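Local coordinates for protein probable chitinase A (Chromobacterium violaceum, PDB 4TX8) that probably hydrolyses internal linkages of chitin as a family 18 glycosidase, with a small carbohydrate-binding module joined to its barrel domain, at residues Gly224-Ala229 with Gly269-Ala274; Val188-Ala193 with Ser233-Ala238; Val52-Tyr57 with Pro68-Pro73; Pro27-Gly32 with Trp62-Ser67. All coordinates share one frame; numbering follows the deposited sequence.

Contact 1: residues Gly224-Ala229 with Gly269-Ala274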
loop_
_atom_site.group_PDB
_atom_site.type_symbol
_atom_site.label_atom_id
_atom_site.label_comp_id
_atom_site.label_asym_id
_atom_site.label_seq_id
_atom_site.Cartn_x
_atom_site.Cartn_y
_atom_site.Cartn_z
ATOM N N GLY A 224 7.165 17.609 -3.732
ATOM C CA GLY A 224 7.062 18.917 -3.109
ATOM C C GLY A 224 5.639 19.270 -2.720
ATOM O O GLY A 224 5.170 20.384 -2.962
ATOM N N ILE A 225 4.940 18.314 -2.123
ATOM C CA ILE A 225 3.581 18.565 -1.682
ATOM C C ILE A 225 3.624 19.277 -0.335
ATOM O O ILE A 225 3.754 18.650 0.719
ATOM C CB ILE A 225 2.760 17.265 -1.609
ATOM C CG1 ILE A 225 2.628 16.669 -3.014
ATOM C CG2 ILE A 225 1.379 17.531 -1.018
ATOM C CD1 ILE A 225 1.724 15.464 -3.097
ATOM N N VAL A 226 3.560 20.603 -0.401
ATOM C CA VAL A 226 3.524 21.449 0.778
ATOM C C VAL A 226 2.339 22.398 0.674
ATOM O O VAL A 226 1.799 22.608 -0.415
ATOM C CB VAL A 226 4.824 22.264 0.953
ATOM C CG1 VAL A 226 6.020 21.340 1.139
ATOM C CG2 VAL A 226 5.035 23.192 -0.231
ATOM N N VAL A 227 1.935 22.964 1.806
ATOM C CA VAL A 227 0.816 23.900 1.840
ATOM C C VAL A 227 1.066 25.100 0.931
ATOM O O VAL A 227 2.081 25.788 1.061
ATOM C CB VAL A 227 0.544 24.397 3.275
ATOM C CG1 VAL A 227 -0.501 25.504 3.269
ATOM C CG2 VAL A 227 0.103 23.242 4.163
ATOM N N GLY A 228 0.145 25.334 0.001
ATOM C CA GLY A 228 0.226 26.486 -0.878
ATOM C C GLY A 228 0.909 26.225 -2.208
ATOM O O GLY A 228 0.935 27.097 -3.077
ATOM N N ALA A 229 1.463 25.029 -2.377
ATOM C CA ALA A 229 2.160 24.690 -3.611
ATOM C C ALA A 229 1.169 24.443 -4.744
ATOM O O ALA A 229 0.102 23.869 -4.523
ATOM C CB ALA A 229 3.047 23.470 -3.405
ATOM N N GLY A 269 1.364 23.543 7.693
ATOM C CA GLY A 269 2.449 24.261 7.048
ATOM C C GLY A 269 3.499 23.271 6.583
ATOM O O GLY A 269 3.655 22.205 7.178
ATOM N N GLY A 270 4.222 23.614 5.523
ATOM C CA GLY A 270 5.155 22.675 4.928
ATOM C C GLY A 270 4.395 21.437 4.489
ATOM O O GLY A 270 3.304 21.542 3.931
ATOM N N ASN A 271 4.953 20.262 4.763
ATOM C CA ASN A 271 4.288 19.009 4.421
ATOM C C ASN A 271 3.102 18.686 5.323
ATOM O O ASN A 271 2.233 17.893 4.960
ATOM C CB ASN A 271 5.282 17.851 4.479
ATOM C CG ASN A 271 6.445 18.038 3.538
ATOM O OD1 ASN A 271 6.262 18.329 2.355
ATOM N ND2 ASN A 271 7.653 17.882 4.059
ATOM N N TRP A 272 3.069 19.289 6.506
ATOM C CA TRP A 272 2.088 18.894 7.507
ATOM C C TRP A 272 0.687 19.392 7.162
ATOM O O TRP A 272 0.452 20.592 6.999
ATOM C CB TRP A 272 2.538 19.365 8.896
ATOM C CG TRP A 272 3.562 18.420 9.458
ATOM C CD1 TRP A 272 4.781 18.124 8.918
ATOM C CD2 TRP A 272 3.439 17.609 10.637
ATOM N NE1 TRP A 272 5.429 17.195 9.693
ATOM C CE2 TRP A 272 4.629 16.862 10.755
ATOM C CE3 TRP A 272 2.444 17.451 11.609
ATOM C CZ2 TRP A 272 4.852 15.969 11.803
ATOM C CZ3 TRP A 272 2.668 16.564 12.651
ATOM C CH2 TRP A 272 3.863 15.836 12.740
ATOM N N GLY A 273 -0.231 18.439 7.024
ATOM C CA GLY A 273 -1.588 18.717 6.588
ATOM C C GLY A 273 -1.709 19.024 5.104
ATOM O O GLY A 273 -2.801 19.306 4.615
ATOM N N ALA A 274 -0.593 18.951 4.381
ATOM C CA ALA A 274 -0.542 19.428 2.998
ATOM C C ALA A 274 -1.390 18.596 2.036
ATOM O O ALA A 274 -1.740 19.064 0.955
ATOM C CB ALA A 274 0.901 19.472 2.512
HETATM O O HOH W 1 4.004 25.765 3.157
#

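Contact 2: residues Val188-Ala193 with Ser233-Ala238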
loop_
_atom_site.group_PDB
_atom_site.type_symbol
_atom_site.label_atom_id
_atom_site.label_comp_id
_atom_site.label_asym_id
_atom_site.label_seq_id
_atom_site.Cartn_x
_atom_site.Cartn_y
_atom_site.Cartn_z
ATOM N N VAL A 188 6.915 13.950 -9.285
ATOM C CA VAL A 188 6.074 14.498 -10.342
ATOM C C VAL A 188 6.035 16.024 -10.300
ATOM O O VAL A 188 5.887 16.619 -9.234
ATOM C CB VAL A 188 4.636 13.955 -10.241
ATOM C CG1 VAL A 188 3.800 14.434 -11.415
ATOM C CG2 VAL A 188 4.654 12.438 -10.179
ATOM N N THR A 189 6.176 16.656 -11.462
ATOM C CA THR A 189 6.040 18.105 -11.559
ATOM C C THR A 189 4.705 18.489 -12.189
ATOM O O THR A 189 4.425 18.149 -13.338
ATOM C CB THR A 189 7.177 18.740 -12.386
ATOM O OG1 THR A 189 7.247 18.108 -13.670
ATOM C CG2 THR A 189 8.512 18.590 -11.672
ATOM N N LEU A 190 3.883 19.197 -11.421
ATOM C CA LEU A 190 2.612 19.711 -11.913
ATOM C C LEU A 190 2.499 21.190 -11.572
ATOM O O LEU A 190 1.692 21.584 -10.730
ATOM C CB LEU A 190 1.439 18.935 -11.316
ATOM C CG LEU A 190 1.349 17.452 -11.676
ATOM C CD1 LEU A 190 0.158 16.815 -10.980
ATOM C CD2 LEU A 190 1.255 17.267 -13.181
ATOM N N ASN A 191 3.317 22.002 -12.233
ATOM C CA ASN A 191 3.418 23.419 -11.912
ATOM C C ASN A 191 2.648 24.316 -12.879
ATOM O O ASN A 191 2.377 25.475 -12.568
ATOM C CB ASN A 191 4.889 23.837 -11.871
ATOM C CG ASN A 191 5.659 23.142 -10.762
ATOM O OD1 ASN A 191 5.228 23.124 -9.608
ATOM N ND2 ASN A 191 6.797 22.553 -11.109
ATOM N N ASN A 192 2.302 23.783 -14.049
ATOM C CA ASN A 192 1.501 24.534 -15.015
ATOM C C ASN A 192 0.551 23.633 -15.803
ATOM O O ASN A 192 0.612 22.408 -15.694
ATOM C CB ASN A 192 2.409 25.321 -15.970
ATOM C CG ASN A 192 3.375 24.434 -16.738
ATOM O OD1 ASN A 192 2.980 23.449 -17.361
ATOM N ND2 ASN A 192 4.655 24.785 -16.698
ATOM N N ALA A 193 -0.322 24.250 -16.597
ATOM C CA ALA A 193 -1.348 23.523 -17.339
ATOM C C ALA A 193 -0.760 22.555 -18.364
ATOM O O ALA A 193 -1.371 21.535 -18.686
ATOM C CB ALA A 193 -2.291 24.504 -18.027
ATOM N N SER A 233 -3.297 21.913 -6.090
ATOM C CA SER A 233 -4.462 22.151 -6.939
ATOM C C SER A 233 -4.370 21.392 -8.256
ATOM O O SER A 233 -5.355 20.820 -8.723
ATOM C CB SER A 233 -4.627 23.645 -7.227
ATOM O OG SER A 233 -4.949 24.358 -6.051
ATOM N N ASN A 234 -3.184 21.391 -8.855
ATOM C CA ASN A 234 -3.006 20.789 -10.169
ATOM C C ASN A 234 -3.163 19.273 -10.158
ATOM O O ASN A 234 -3.605 18.690 -11.144
ATOM C CB ASN A 234 -1.641 21.167 -10.743
ATOM C CG ASN A 234 -1.525 22.650 -11.043
ATOM O OD1 ASN A 234 -2.532 23.348 -11.177
ATOM N ND2 ASN A 234 -0.296 23.138 -11.153
ATOM N N LEU A 235 -2.809 18.636 -9.045
ATOM C CA LEU A 235 -2.930 17.185 -8.940
ATOM C C LEU A 235 -4.397 16.759 -8.939
ATOM O O LEU A 235 -4.770 15.800 -9.610
ATOM C CB LEU A 235 -2.226 16.671 -7.681
ATOM C CG LEU A 235 -2.251 15.160 -7.436
ATOM C CD1 LEU A 235 -1.692 14.403 -8.630
ATOM C CD2 LEU A 235 -1.482 14.804 -6.166
ATOM N N VAL A 236 -5.223 17.478 -8.186
ATOM C CA VAL A 236 -6.657 17.203 -8.146
ATOM C C VAL A 236 -7.276 17.370 -9.530
ATOM O O VAL A 236 -8.058 16.532 -9.981
ATOM C CB VAL A 236 -7.382 18.124 -7.147
ATOM C CG1 VAL A 236 -8.892 17.982 -7.284
ATOM C CG2 VAL A 236 -6.940 17.813 -5.725
ATOM N N SER A 237 -6.911 18.456 -10.202
ATOM C CA SER A 237 -7.399 18.726 -11.549
ATOM C C SER A 237 -6.949 17.641 -12.521
ATOM O O SER A 237 -7.721 17.195 -13.369
ATOM C CB SER A 237 -6.916 20.097 -12.025
ATOM O OG SER A 237 -7.345 20.358 -13.349
ATOM N N ALA A 238 -5.698 17.215 -12.384
ATOM C CA ALA A 238 -5.129 16.201 -13.267
ATOM C C ALA A 238 -5.840 14.861 -13.115
ATOM O O ALA A 238 -6.173 14.213 -14.108
ATOM C CB ALA A 238 -3.643 16.042 -12.999
#

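Contact 3: residues Val52-Tyr57 with Pro68-Pro73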
loop_
_atom_site.group_PDB
_atom_site.type_symbol
_atom_site.label_atom_id
_atom_site.label_comp_id
_atom_site.label_asym_id
_atom_site.label_seq_id
_atom_site.Cartn_x
_atom_site.Cartn_y
_atom_site.Cartn_z
ATOM N N VAL A 52 20.788 -22.986 -5.108
ATOM C CA VAL A 52 22.208 -23.305 -5.131
ATOM C C VAL A 52 22.511 -24.453 -4.179
ATOM O O VAL A 52 22.015 -24.474 -3.053
ATOM C CB VAL A 52 23.067 -22.079 -4.732
ATOM C CG1 VAL A 52 24.541 -22.437 -4.722
ATOM C CG2 VAL A 52 22.805 -20.901 -5.665
ATOM N N ALA A 53 23.311 -25.414 -4.632
ATOM C CA ALA A 53 23.799 -26.466 -3.747
ATOM C C ALA A 53 24.741 -25.851 -2.722
ATOM O O ALA A 53 25.782 -25.301 -3.076
ATOM C CB ALA A 53 24.500 -27.560 -4.531
ATOM N N HIS A 54 24.371 -25.942 -1.451
ATOM C CA HIS A 54 25.136 -25.295 -0.395
ATOM C C HIS A 54 24.803 -25.868 0.969
ATOM O O HIS A 54 23.817 -26.586 1.136
ATOM C CB HIS A 54 24.853 -23.796 -0.375
ATOM C CG HIS A 54 23.518 -23.459 0.207
ATOM N ND1 HIS A 54 22.334 -23.758 -0.434
ATOM C CD2 HIS A 54 23.171 -22.878 1.381
ATOM C CE1 HIS A 54 21.319 -23.365 0.312
ATOM N NE2 HIS A 54 21.799 -22.826 1.419
ATOM N N THR A 55 25.626 -25.514 1.948
ATOM C CA THR A 55 25.352 -25.825 3.340
ATOM C C THR A 55 24.979 -24.545 4.076
ATOM O O THR A 55 25.610 -23.508 3.884
ATOM C CB THR A 55 26.566 -26.488 4.017
ATOM O OG1 THR A 55 26.737 -27.811 3.496
ATOM C CG2 THR A 55 26.376 -26.564 5.523
ATOM N N ALA A 56 23.938 -24.609 4.897
ATOM C CA ALA A 56 23.578 -23.483 5.746
ATOM C C ALA A 56 24.463 -23.498 6.982
ATOM O O ALA A 56 24.059 -23.993 8.034
ATOM C CB ALA A 56 22.105 -23.542 6.134
ATOM N N TYR A 57 25.677 -22.969 6.847
ATOM C CA TYR A 57 26.667 -23.044 7.920
ATOM C C TYR A 57 26.157 -22.387 9.196
ATOM O O TYR A 57 25.481 -21.358 9.149
ATOM C CB TYR A 57 27.986 -22.397 7.485
ATOM C CG TYR A 57 28.600 -23.033 6.258
ATOM C CD1 TYR A 57 29.155 -24.305 6.315
ATOM C CD2 TYR A 57 28.624 -22.361 5.043
ATOM C CE1 TYR A 57 29.712 -24.894 5.196
ATOM C CE2 TYR A 57 29.179 -22.940 3.916
ATOM C CZ TYR A 57 29.724 -24.207 3.999
ATOM O OH TYR A 57 30.279 -24.793 2.883
ATOM N N PRO A 68 17.607 -14.593 -0.819
ATOM C CA PRO A 68 17.015 -14.827 -2.140
ATOM C C PRO A 68 18.023 -15.344 -3.173
ATOM O O PRO A 68 17.601 -15.858 -4.205
ATOM C CB PRO A 68 16.477 -13.447 -2.536
ATOM C CG PRO A 68 17.309 -12.487 -1.775
ATOM C CD PRO A 68 17.667 -13.161 -0.484
ATOM N N THR A 69 19.321 -15.226 -2.909
ATOM C CA THR A 69 20.305 -15.828 -3.807
ATOM C C THR A 69 20.405 -17.334 -3.556
ATOM O O THR A 69 20.976 -18.063 -4.365
ATOM C CB THR A 69 21.710 -15.201 -3.660
ATOM O OG1 THR A 69 22.255 -15.520 -2.373
ATOM C CG2 THR A 69 21.655 -13.687 -3.842
ATOM N N LEU A 70 19.844 -17.797 -2.439
ATOM C CA LEU A 70 19.898 -19.216 -2.085
ATOM C C LEU A 70 18.545 -19.906 -2.183
ATOM O O LEU A 70 18.469 -21.098 -2.485
ATOM C CB LEU A 70 20.444 -19.400 -0.666
ATOM C CG LEU A 70 21.941 -19.198 -0.451
ATOM C CD1 LEU A 70 22.264 -19.324 1.029
ATOM C CD2 LEU A 70 22.737 -20.206 -1.267
ATOM N N TRP A 71 17.481 -19.155 -1.915
ATOM C CA TRP A 71 16.145 -19.729 -1.825
ATOM C C TRP A 71 15.112 -18.920 -2.594
ATOM O O TRP A 71 15.077 -17.691 -2.502
ATOM C CB TRP A 71 15.709 -19.838 -0.360
ATOM C CG TRP A 71 16.592 -20.708 0.472
ATOM C CD1 TRP A 71 17.620 -20.305 1.275
ATOM C CD2 TRP A 71 16.532 -22.134 0.580
ATOM N NE1 TRP A 71 18.201 -21.394 1.880
ATOM C CE2 TRP A 71 17.552 -22.528 1.469
ATOM C CE3 TRP A 71 15.714 -23.115 0.013
ATOM C CZ2 TRP A 71 17.776 -23.861 1.801
ATOM C CZ3 TRP A 71 15.938 -24.435 0.344
ATOM C CH2 TRP A 71 16.960 -24.797 1.230
ATOM N N THR A 72 14.265 -19.614 -3.345
ATOM C CA THR A 72 13.108 -18.977 -3.954
ATOM C C THR A 72 11.832 -19.564 -3.353
ATOM O O THR A 72 11.734 -20.776 -3.160
ATOM C CB THR A 72 13.101 -19.136 -5.491
ATOM O OG1 THR A 72 11.877 -18.616 -6.024
ATOM C CG2 THR A 72 13.237 -20.591 -5.890
ATOM N N PRO A 73 10.859 -18.698 -3.030
ATOM C CA PRO A 73 9.580 -19.145 -2.466
ATOM C C PRO A 73 8.853 -20.097 -3.407
ATOM O O PRO A 73 8.822 -19.847 -4.610
ATOM C CB PRO A 73 8.791 -17.841 -2.293
ATOM C CG PRO A 73 9.830 -16.770 -2.232
ATOM C CD PRO A 73 10.927 -17.231 -3.145
HETATM O O HOH W 2 20.407 -21.941 3.659
#

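Contact 4: residues Pro27-Gly32 with Trp62-Ser67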
loop_
_atom_site.group_PDB
_atom_site.type_symbol
_atom_site.label_atom_id
_atom_site.label_comp_id
_atom_site.label_asym_id
_atom_site.label_seq_id
_atom_site.Cartn_x
_atom_site.Cartn_y
_atom_site.Cartn_z
ATOM N N PRO A 27 10.659 -30.812 5.171
ATOM C CA PRO A 27 11.551 -30.701 6.330
ATOM C C PRO A 27 11.886 -29.246 6.630
ATOM O O PRO A 27 12.127 -28.471 5.705
ATOM C CB PRO A 27 12.800 -31.474 5.892
ATOM C CG PRO A 27 12.765 -31.435 4.401
ATOM C CD PRO A 27 11.310 -31.482 4.032
ATOM N N GLY A 28 11.889 -28.882 7.907
ATOM C CA GLY A 28 12.198 -27.521 8.301
ATOM C C GLY A 28 13.627 -27.150 7.961
ATOM O O GLY A 28 14.536 -27.970 8.080
ATOM N N TRP A 29 13.825 -25.911 7.520
ATOM C CA TRP A 29 15.164 -25.401 7.254
ATOM C C TRP A 29 15.973 -25.410 8.547
ATOM O O TRP A 29 15.462 -25.042 9.603
ATOM C CB TRP A 29 15.092 -23.991 6.665
ATOM C CG TRP A 29 16.426 -23.363 6.431
ATOM C CD1 TRP A 29 17.182 -23.445 5.299
ATOM C CD2 TRP A 29 17.164 -22.551 7.351
ATOM N NE1 TRP A 29 18.347 -22.735 5.458
ATOM C CE2 TRP A 29 18.361 -22.177 6.709
ATOM C CE3 TRP A 29 16.930 -22.105 8.656
ATOM C CZ2 TRP A 29 19.323 -21.382 7.327
ATOM C CZ3 TRP A 29 17.884 -21.314 9.267
ATOM C CH2 TRP A 29 19.065 -20.959 8.600
ATOM N N ALA A 30 17.228 -25.841 8.470
ATOM C CA ALA A 30 18.065 -25.928 9.661
ATOM C C ALA A 30 19.535 -25.700 9.334
ATOM O O ALA A 30 20.043 -26.201 8.331
ATOM C CB ALA A 30 17.879 -27.280 10.342
ATOM N N GLU A 31 20.215 -24.939 10.183
ATOM C CA GLU A 31 21.635 -24.687 9.989
ATOM C C GLU A 31 22.429 -25.977 10.159
ATOM O O GLU A 31 22.033 -26.871 10.908
ATOM C CB GLU A 31 22.132 -23.608 10.953
ATOM C CG GLU A 31 21.597 -22.223 10.623
ATOM C CD GLU A 31 22.401 -21.107 11.259
ATOM O OE1 GLU A 31 22.479 -20.018 10.651
ATOM O OE2 GLU A 31 22.949 -21.313 12.361
ATOM N N GLY A 32 23.542 -26.075 9.441
ATOM C CA GLY A 32 24.370 -27.265 9.476
ATOM C C GLY A 32 23.959 -28.287 8.433
ATOM O O GLY A 32 24.589 -29.334 8.302
ATOM N N TRP A 62 21.817 -17.874 6.984
ATOM C CA TRP A 62 21.411 -17.878 5.582
ATOM C C TRP A 62 20.015 -18.477 5.409
ATOM O O TRP A 62 19.817 -19.386 4.599
ATOM C CB TRP A 62 22.418 -18.660 4.737
ATOM C CG TRP A 62 23.773 -18.034 4.672
ATOM C CD1 TRP A 62 24.111 -16.769 5.056
ATOM C CD2 TRP A 62 24.977 -18.645 4.194
ATOM N NE1 TRP A 62 25.453 -16.554 4.847
ATOM C CE2 TRP A 62 26.008 -17.690 4.316
ATOM C CE3 TRP A 62 25.286 -19.907 3.673
ATOM C CZ2 TRP A 62 27.324 -17.958 3.938
ATOM C CZ3 TRP A 62 26.597 -20.171 3.296
ATOM C CH2 TRP A 62 27.597 -19.200 3.432
ATOM N N ASN A 63 19.048 -17.973 6.170
ATOM C CA ASN A 63 17.703 -18.536 6.134
ATOM C C ASN A 63 16.959 -18.095 4.871
ATOM O O ASN A 63 17.293 -17.067 4.281
ATOM C CB ASN A 63 16.920 -18.159 7.403
ATOM C CG ASN A 63 16.527 -16.695 7.445
ATOM O OD1 ASN A 63 15.643 -16.253 6.710
ATOM N ND2 ASN A 63 17.170 -15.938 8.327
ATOM N N PRO A 64 15.961 -18.887 4.441
ATOM C CA PRO A 64 15.236 -18.609 3.195
ATOM C C PRO A 64 14.614 -17.209 3.098
ATOM O O PRO A 64 14.562 -16.657 2.000
ATOM C CB PRO A 64 14.144 -19.680 3.193
ATOM C CG PRO A 64 14.754 -20.825 3.925
ATOM C CD PRO A 64 15.577 -20.192 5.016
ATOM N N ALA A 65 14.157 -16.645 4.211
ATOM C CA ALA A 65 13.540 -15.319 4.179
ATOM C C ALA A 65 14.585 -14.227 3.998
ATOM O O ALA A 65 14.280 -13.124 3.545
ATOM C CB ALA A 65 12.730 -15.071 5.448
ATOM N N ALA A 66 15.825 -14.540 4.349
ATOM C CA ALA A 66 16.892 -13.554 4.295
ATOM C C ALA A 66 17.821 -13.758 3.099
ATOM O O ALA A 66 18.704 -12.943 2.857
ATOM C CB ALA A 66 17.695 -13.592 5.590
ATOM N N SER A 67 17.628 -14.833 2.343
ATOM C CA SER A 67 18.616 -15.195 1.328
ATOM C C SER A 67 18.012 -15.591 -0.019
ATOM O O SER A 67 17.923 -16.775 -0.340
ATOM C CB SER A 67 19.485 -16.337 1.859
ATOM O OG SER A 67 19.768 -16.139 3.236
HETATM O O HOH W 2 20.407 -21.941 3.659
HETATM O O HOH W 3 22.995 -20.518 7.866
#

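Contact 1: residues Gly224-Ala229 with Gly269-Ala274
Val227 meets Gly270 through backbone as well as side chain, at a point where two non-repetitive loops touch. The amide of Val227 donates from N to Gly270 O over 2.9 Å, at 154° about the hydrogen and tilted 27° from the carbonyl plane. The same oxygen takes a CA-H...O contact, Val226 CA lying 3.2 Å from Gly270 O. Water 1 adds a second link: it donates to Val227 O at 2.8 Å and accepts from Gly270 N.

The side chain of Val227 can be followed outward. Its CB is 4.0 Å from Gly270 O. At chi1 173° CG1 is anti to the backbone N, which leaves CG2 beside that N to do the touching. CG2 comes to 3.6 Å from Gly270 O. It also lies 3.8 Å from Gly269 N and close to Trp272 O. Its apolar neighbour is Ala274 CB at 4.2 Å. The methyl therefore rests against a mostly backbone surface. Ala274 CB points toward the other loop and also packs on Ile225 CG2, so this buried methyl joins two side chains of 224-229.

Tight turns shape both partners. A type II turn runs from Val226 to Ala229; a type II' turn from Gly269 to Trp272 overlaps a type II turn from Asn271 to Ala274. Ile225 directs its end away, onto Leu219, close to the calcium ligand Glu220. The first loop joins strand 214-218 to helix 230-246 and the second leads from strand 251-254 to helix 276-281, so the contact ties together loops that follow two adjacent parallel barrel strands.

Contact 2: residues Val188-Ala193 with Ser233-Ala238
Leu190 and Asn234 bring their CA atoms to 6.0 Å where the irregular segment 188-193 runs past helix 230-246. The one hydrogen bond across the contact comes from a side chain: Asn234 ND2 donates to Leu190 O over a short 2.6 Å, almost straight at 175°. The acceptor lies practically in the amide plane of Asn234, whereas the donor stands 46° above the carbonyl plane of Leu190. The bond is thus flat for the amide but comes in above the plane of the carbonyl. Alongside it, Asn234 CB packs 3.8 Å from Leu190 CB.

The rest of the contact is carried by Leu190. With chi2 at 179°, CD1 is anti to CA and extends the side chain over the helix surface. There CD1 reaches Leu235 CA at 3.7 Å and Leu235 CD1 at 3.8 Å, the two leucines crossing obliquely. Farther along the helix the same methyl approaches Ala238 CB at 4.4 Å. CD1 thus reaches from Leu235 to Ala238, about one turn along the helix, while Leu190 CB and O meet Asn234. Both Leu190 and Ala238 also pack on Phe199 of helix 193-210.

Immediately after Leu190 the chain turns into that helix: Asn192 is its N-cap, with OD1 accepting from Gln195 N, while Gln195 OE1 in turn accepts from Asn191 N. The bonded carbonyl thus sits just ahead of a capped helix start. Loop-to-helix packing of this kind belongs to the (beta/alpha)8 barrel of family 18: a beta-alpha loop, between strand 176-182 and helix 193-210, lies against the next helix of the outer layer.

Contact 3: residues Val52-Tyr57 with Pro68-Pro73
Leu70 and His54 form the dense part of this contact. Leu70 CD2 sits 3.6 Å from the centroid of the imidazole, 6° off its normal, a CH-pi contact over the middle of one face. The other methyl, Leu70 CD1, lies over the same face but nearer the rim, 3.6 Å from His54 NE2, so both branches of the leucine cover this one face. A chi1 of 75° sets His54 CG between the backbone N and the carbonyl carbon. The ring is then fixed at its edge, because His54 ND1 donates nearly in the ring plane to Val52 O over 2.7 Å.

Trp71 approaches from another direction. Its CZ2 is 3.9 Å from His54 CE1, near the imidazole plane, with the two ring systems inclined at 74° in an oblique pairing. Water 2 lies in the plane of both rings at their edges, 2.8 Å from His54 NE2 and 2.9 Å from Trp71 NE1, whose proton it accepts. Two in-plane partners, a carbonyl and a water, thus grip the two imidazole nitrogens.

The outer part is looser. Val52 is exposed and touches chiefly with CG2, 3.6 Å from Thr69 O, and with CB, 4.0 Å from Leu70 CD2. Backbone bonds of His54 to Tyr35 and of Thr72 to Thr49 attach the segments to two separate small antiparallel sheets. Buried Trp71, edge-to-face with Tyr35 and packed on Tyr48, is part of an aromatic cluster that joins the short strands of this compact family 5/12 carbohydrate-binding module, to which chitin binding is generally ascribed.

Contact 4: residues Pro27-Gly32 with Trp62-Ser67
The aromatic cluster of the family 5/12 carbohydrate-binding module includes Trp29, whose indole is covered on one face by Asn63 and Pro64. The first side-chain bond of Trp29 points toward segment 62-67, and at chi1 177° CG is anti to the backbone N. Pro64 CD lies 3.5 Å from the centroid of the five-membered ring, 7° off the normal. Asn63 CA lies 3.7 Å from the centroid of the six-membered ring, 21° off the normal. Both are CH-pi contacts, so consecutive residues share the two halves of one indole. Asn63 CB extends the cover to Trp29 CH2 at 3.7 Å.

Water continues the contact at the rim. Water 2, in the plane of the indole, accepts from Trp29 NE1 at 2.8 Å and donates to Trp62 O at 2.8 Å. Water 3 bridges Glu31 OE1, at 2.9 Å, to Trp62 N, at 3.0 Å. Glu31 is held further by Gly59 N on OE2 and Asn61 N on OE1. On the other segment, Asn63 O accepts from Ala66 N and Ser67 OG, which reach it from opposite faces of its plane, closing the loop locally.

Around this pair, the backbones of Pro27 and Trp29 bond to Ser42 of strand 40-43. Asn63 and Pro64 pack on Tyr43 of the same strand, so strand 40-43 touches both the loop that leads to strand 34-35 and the one that leads to strand 71-73.

How the contacts relate
Along the chain the contacts form two crossed pairs in series: contacts 3 and 4 alternate their segments in the N-terminal carbohydrate-binding module, then contacts 2 and 1 do so in the family 18 barrel. Contacts 3 and 4 have centres about 8 Å apart, share water 2 and touch directly, Trp71 CD1 lying 3.5 Å from Pro64 CA; together they form one continuous cluster. Contacts 1 and 2 have centres about 14 Å apart and join through sequence at helix 230-246 and its preceding loop. The two pairs lie on opposite sides of the chain's centre, with centres about 46 to 49 Å apart, consistent with separately packed modules.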